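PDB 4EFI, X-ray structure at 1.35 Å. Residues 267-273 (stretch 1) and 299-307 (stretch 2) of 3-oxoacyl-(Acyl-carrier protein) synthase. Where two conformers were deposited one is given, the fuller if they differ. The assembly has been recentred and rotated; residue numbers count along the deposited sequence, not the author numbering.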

ATOM      1  N   PHE A 267      -3.855  -9.387 -11.022  1.00 13.91           N
ATOM      2  CA  PHE A 267      -4.050  -7.946 -10.985  1.00 15.42           C
ATOM      3  C   PHE A 267      -4.258  -7.579  -9.521  1.00 13.01           C
ATOM      4  O   PHE A 267      -5.274  -7.938  -8.926  1.00 14.68           O
ATOM      5  CB  PHE A 267      -5.283  -7.559 -11.806  1.00 15.75           C
ATOM      6  CG  PHE A 267      -5.203  -8.007 -13.257  1.00 15.87           C
ATOM      7  CD1 PHE A 267      -4.462  -7.298 -14.192  1.00 18.29           C
ATOM      8  CD2 PHE A 267      -5.849  -9.154 -13.668  1.00 17.60           C
ATOM      9  CE1 PHE A 267      -4.395  -7.735 -15.519  1.00 19.33           C
ATOM     10  CE2 PHE A 267      -5.774  -9.579 -14.969  1.00 19.10           C
ATOM     11  CZ  PHE A 267      -5.046  -8.879 -15.890  1.00 19.86           C
ATOM     12  N   LEU A 268      -3.280  -6.881  -8.954  1.00 12.76           N
ATOM     13  CA  LEU A 268      -3.227  -6.584  -7.525  1.00 13.16           C
ATOM     14  C   LEU A 268      -3.686  -5.164  -7.291  1.00 12.27           C
ATOM     15  O   LEU A 268      -2.969  -4.224  -7.651  1.00 13.91           O
ATOM     16  CB  LEU A 268      -1.793  -6.758  -7.053  1.00 14.32           C
ATOM     17  CG  LEU A 268      -1.203  -8.135  -7.332  1.00 15.47           C
ATOM     18  CD1 LEU A 268       0.294  -8.112  -7.158  1.00 20.97           C
ATOM     19  CD2 LEU A 268      -1.831  -9.155  -6.396  1.00 20.64           C
ATOM     20  N   PHE A 269      -4.871  -5.004  -6.716  1.00 12.07           N
ATOM     21  CA  PHE A 269      -5.428  -3.696  -6.426  1.00 12.02           C
ATOM     22  C   PHE A 269      -5.275  -3.356  -4.969  1.00 12.18           C
ATOM     23  O   PHE A 269      -5.398  -4.214  -4.094  1.00 13.10           O
ATOM     24  CB  PHE A 269      -6.924  -3.665  -6.738  1.00 13.83           C
ATOM     25  CG  PHE A 269      -7.245  -3.639  -8.207  1.00 14.76           C
ATOM     26  CD1 PHE A 269      -7.237  -4.806  -8.944  1.00 16.36           C
ATOM     27  CD2 PHE A 269      -7.530  -2.449  -8.855  1.00 14.22           C
ATOM     28  CE1 PHE A 269      -7.522  -4.797 -10.316  1.00 16.22           C
ATOM     29  CE2 PHE A 269      -7.818  -2.433 -10.213  1.00 15.99           C
ATOM     30  CZ  PHE A 269      -7.813  -3.616 -10.940  1.00 15.44           C
ATOM     31  N   HIS A 270      -5.098  -2.075  -4.689  1.00 12.72           N
ATOM     32  CA  HIS A 270      -5.259  -1.589  -3.342  1.00 12.66           C
ATOM     33  C   HIS A 270      -6.592  -2.072  -2.828  1.00 11.84           C
ATOM     34  O   HIS A 270      -7.615  -1.970  -3.529  1.00 12.53           O
ATOM     35  CB  HIS A 270      -5.202  -0.072  -3.321  1.00 12.31           C
ATOM     36  CG  HIS A 270      -5.748   0.528  -2.059  1.00 12.86           C
ATOM     37  ND1 HIS A 270      -5.284   0.196  -0.845  1.00 14.77           N
ATOM     38  CD2 HIS A 270      -6.766   1.450  -1.852  1.00 12.77           C
ATOM     39  CE1 HIS A 270      -5.960   0.876   0.091  1.00 15.78           C
ATOM     40  NE2 HIS A 270      -6.866   1.642  -0.527  1.00 15.46           N
ATOM     41  N   GLN A 271      -6.605  -2.608  -1.610  1.00 12.39           N
ATOM     42  CA  GLN A 271      -7.778  -3.269  -1.055  1.00 12.60           C
ATOM     43  C   GLN A 271      -8.711  -2.252  -0.403  1.00 13.20           C
ATOM     44  O   GLN A 271      -8.847  -2.193   0.816  1.00 14.20           O
ATOM     45  CB  GLN A 271      -7.342  -4.350  -0.069  1.00 12.60           C
ATOM     46  CG  GLN A 271      -6.444  -5.413  -0.724  1.00 14.41           C
ATOM     47  CD  GLN A 271      -7.240  -6.407  -1.537  1.00 13.14           C
ATOM     48  OE1 GLN A 271      -7.946  -7.253  -0.984  1.00 13.85           O
ATOM     49  NE2 GLN A 271      -7.121  -6.318  -2.865  1.00 14.05           N
ATOM     50  N   ALA A 272      -9.338  -1.422  -1.225  1.00 13.67           N
ATOM     51  CA  ALA A 272     -10.096  -0.287  -0.723  1.00 13.88           C
ATOM     52  C   ALA A 272     -11.329  -0.731   0.056  1.00 15.12           C
ATOM     53  O   ALA A 272     -11.586  -0.249   1.166  1.00 16.02           O
ATOM     54  CB  ALA A 272     -10.500   0.628  -1.881  1.00 15.99           C
ATOM     55  N   ASN A 273     -12.113  -1.603  -0.568  1.00 14.09           N
ATOM     56  CA  ASN A 273     -13.254  -2.301   0.013  1.00 16.13           C
ATOM     57  C   ASN A 273     -13.764  -3.256  -1.065  1.00 15.36           C
ATOM     58  O   ASN A 273     -13.554  -3.035  -2.264  1.00 16.86           O
ATOM     59  CB  ASN A 273     -14.347  -1.354   0.518  1.00 18.22           C
ATOM     60  CG  ASN A 273     -15.051  -0.607  -0.593  1.00 23.14           C
ATOM     61  OD1 ASN A 273     -15.917  -1.154  -1.267  1.00 23.82           O
ATOM     62  ND2 ASN A 273     -14.730   0.663  -0.742  1.00 26.94           N
ATOM     63  N   GLY A 299      -8.478  -6.278   6.631  1.00 13.28           N
ATOM     64  CA  GLY A 299      -9.051  -4.975   6.350  1.00 12.26           C
ATOM     65  C   GLY A 299      -8.249  -4.245   5.294  1.00 14.02           C
ATOM     66  O   GLY A 299      -7.379  -4.812   4.630  1.00 14.18           O
ATOM     67  N   ASN A 300      -8.556  -2.965   5.134  1.00 13.18           N
ATOM     68  CA  ASN A 300      -7.834  -2.061   4.246  1.00 12.23           C
ATOM     69  C   ASN A 300      -6.603  -1.578   5.005  1.00 12.18           C
ATOM     70  O   ASN A 300      -6.743  -0.926   6.034  1.00 12.54           O
ATOM     71  CB  ASN A 300      -8.790  -0.913   3.907  1.00 13.40           C
ATOM     72  CG  ASN A 300      -8.172   0.214   3.125  1.00 13.69           C
ATOM     73  OD1 ASN A 300      -6.964   0.460   3.159  1.00 13.53           O
ATOM     74  ND2 ASN A 300      -9.037   0.957   2.435  1.00 14.02           N
ATOM     75  N   THR A 301      -5.407  -1.909   4.512  1.00 12.70           N
ATOM     76  CA  THR A 301      -4.155  -1.565   5.196  1.00 14.26           C
ATOM     77  C   THR A 301      -3.413  -0.451   4.486  1.00 14.08           C
ATOM     78  O   THR A 301      -2.198  -0.313   4.607  1.00 14.61           O
ATOM     79  CB  THR A 301      -3.233  -2.783   5.363  1.00 13.58           C
ATOM     80  OG1 THR A 301      -2.937  -3.364   4.083  1.00 14.73           O
ATOM     81  CG2 THR A 301      -3.886  -3.820   6.288  1.00 13.42           C
ATOM     82  N   SER A 302      -4.167   0.389   3.789  1.00 12.21           N
ATOM     83  CA  SER A 302      -3.597   1.626   3.234  1.00 13.77           C
ATOM     84  C   SER A 302      -2.376   1.308   2.384  1.00 13.29           C
ATOM     85  O   SER A 302      -2.455   0.509   1.457  1.00 13.27           O
ATOM     86  CB  SER A 302      -3.203   2.551   4.385  1.00 15.72           C
ATOM     87  OG  SER A 302      -2.745   3.814   3.891  1.00 21.31           O
ATOM     88  N   CYS A 303      -1.292   2.063   2.440  0.79 13.83           N
ATOM     89  CA  CYS A 303      -0.179   1.835   1.517  0.79 14.46           C
ATOM     90  C   CYS A 303       0.409   0.419   1.555  0.79 12.76           C
ATOM     91  O   CYS A 303       1.045   0.004   0.597  0.79 14.06           O
ATOM     92  CB  CYS A 303       0.959   2.843   1.732  0.79 13.94           C
ATOM     93  SG  CYS A 303       1.646   2.836   3.386  0.79 14.67           S
ATOM     94  N   ALA A 304       0.208  -0.301   2.657  1.00 12.43           N
ATOM     95  CA  ALA A 304       0.699  -1.678   2.753  1.00 11.84           C
ATOM     96  C   ALA A 304      -0.127  -2.688   1.970  1.00 11.33           C
ATOM     97  O   ALA A 304       0.272  -3.856   1.868  1.00 12.21           O
ATOM     98  CB  ALA A 304       0.764  -2.112   4.190  1.00 12.17           C
ATOM     99  N   SER A 305      -1.268  -2.275   1.429  1.00 11.95           N
ATOM    100  CA  SER A 305      -2.239  -3.254   0.978  1.00 12.55           C
ATOM    101  C   SER A 305      -1.717  -4.122  -0.175  1.00 12.35           C
ATOM    102  O   SER A 305      -1.959  -5.324  -0.189  1.00 13.00           O
ATOM    103  CB  SER A 305      -3.551  -2.569   0.616  1.00 14.52           C
ATOM    104  OG  SER A 305      -3.383  -1.796  -0.556  1.00 16.36           O
ATOM    105  N   ILE A 306      -1.029  -3.542  -1.152  1.00 12.77           N
ATOM    106  CA  ILE A 306      -0.529  -4.344  -2.265  1.00 12.37           C
ATOM    107  C   ILE A 306       0.594  -5.314  -1.864  1.00 12.12           C
ATOM    108  O   ILE A 306       0.529  -6.497  -2.161  1.00 12.97           O
ATOM    109  CB  ILE A 306      -0.153  -3.455  -3.479  1.00 13.07           C
ATOM    110  CG1 ILE A 306      -1.419  -2.823  -4.066  1.00 14.39           C
ATOM    111  CG2 ILE A 306       0.591  -4.285  -4.513  1.00 12.76           C
ATOM    112  CD1 ILE A 306      -1.163  -1.761  -5.124  1.00 14.21           C
ATOM    113  N   PRO A 307       1.647  -4.835  -1.174  1.00 11.47           N
ATOM    114  CA  PRO A 307       2.668  -5.812  -0.770  1.00 12.40           C
ATOM    115  C   PRO A 307       2.122  -6.886   0.189  1.00 12.50           C
ATOM    116  O   PRO A 307       2.539  -8.042   0.123  1.00 12.38           O
ATOM    117  CB  PRO A 307       3.771  -4.952  -0.126  1.00 12.97           C
ATOM    118  CG  PRO A 307       3.128  -3.641   0.184  1.00 11.66           C
ATOM    119  CD  PRO A 307       2.069  -3.460  -0.896  1.00 11.21           C
TER
HETATM  120  O   HOH W   1      -9.142   3.703   0.759  1.00 30.00           O

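This is a compact, buried contact in which the end of a β-strand and the turn after it pack against a loop that leads into a helix, joined by two direct hydrogen bonds around His270 and Asn300 and by Ile306 lying against the backbone of the first stretch. The two segments bury 390 Å² between them, both sides summed. The nearest CA pairs are His270 with Ser305 at 5.5 Å and Gln271 with Asn300 at 5.4 Å, so the backbones come close where the strand, residues 267-269, has already given way to a turn. No backbone-to-backbone hydrogen bond joins them; the direct bonds all use side-chain atoms.

The shortest link runs from His270 ND1 to Ser305 OG, 2.8 Å with an angle of 170°. Such near-linear geometry marks a good hydrogen bond, although either atom could be the donor. The CA-to-CB bond of Ser305 points toward the first stretch, and its chi1 of 69° (p) places OG at the edge of the imidazole, near the ring plane, where the nitrogen's lone pair or N-H lies. His270 starts out sideways, but its t rotamer brings the ring nearer to the second stretch.

Asn300 uses both ends of its amide. Asn300 ND2 donates to Ala272 O at 3.1 Å, with an angle of 141° that is less straight than the histidine-serine bond. Asn300 OD1 accepts from Ser302 N at 2.9 Å, tying down its own loop, and also lies 3.3 Å from His270 CE1 at the ring edge. The backbone adds a CA-H...O contact, Asn300 CA to Gln271 O at 3.6 Å. Water 1 connects the two side chains further, accepting from Asn300 ND2 at 3.2 Å and making a weak bond to His270 NE2 at 3.3 Å.

Ile306 packs mainly against backbone on the strand side, with one apolar side-chain contact to Leu268. Ile306 CG1 lies 3.8 Å from His270 N and 4.0 Å from Phe269 C, while Ile306 CD1 is 4.0 Å from Leu268 O; the isoleucine therefore covers the backbone as the strand ends. Leu268, whose CA-to-CB bond points toward the second stretch, adds the side-chain contact, Leu268 CB to Ile306 CG2 at 4.3 Å.

Internal bonds accompany these surfaces. Gln271 turns its side-chain end away from the interface, and Gln271 NE2 donates to Phe269 O at 3.0 Å and 179°, bracing the turn. In the other stretch, Ser305 N donates to Ser302 O at 3.0 Å, a backbone bond next to the side chain that meets His270.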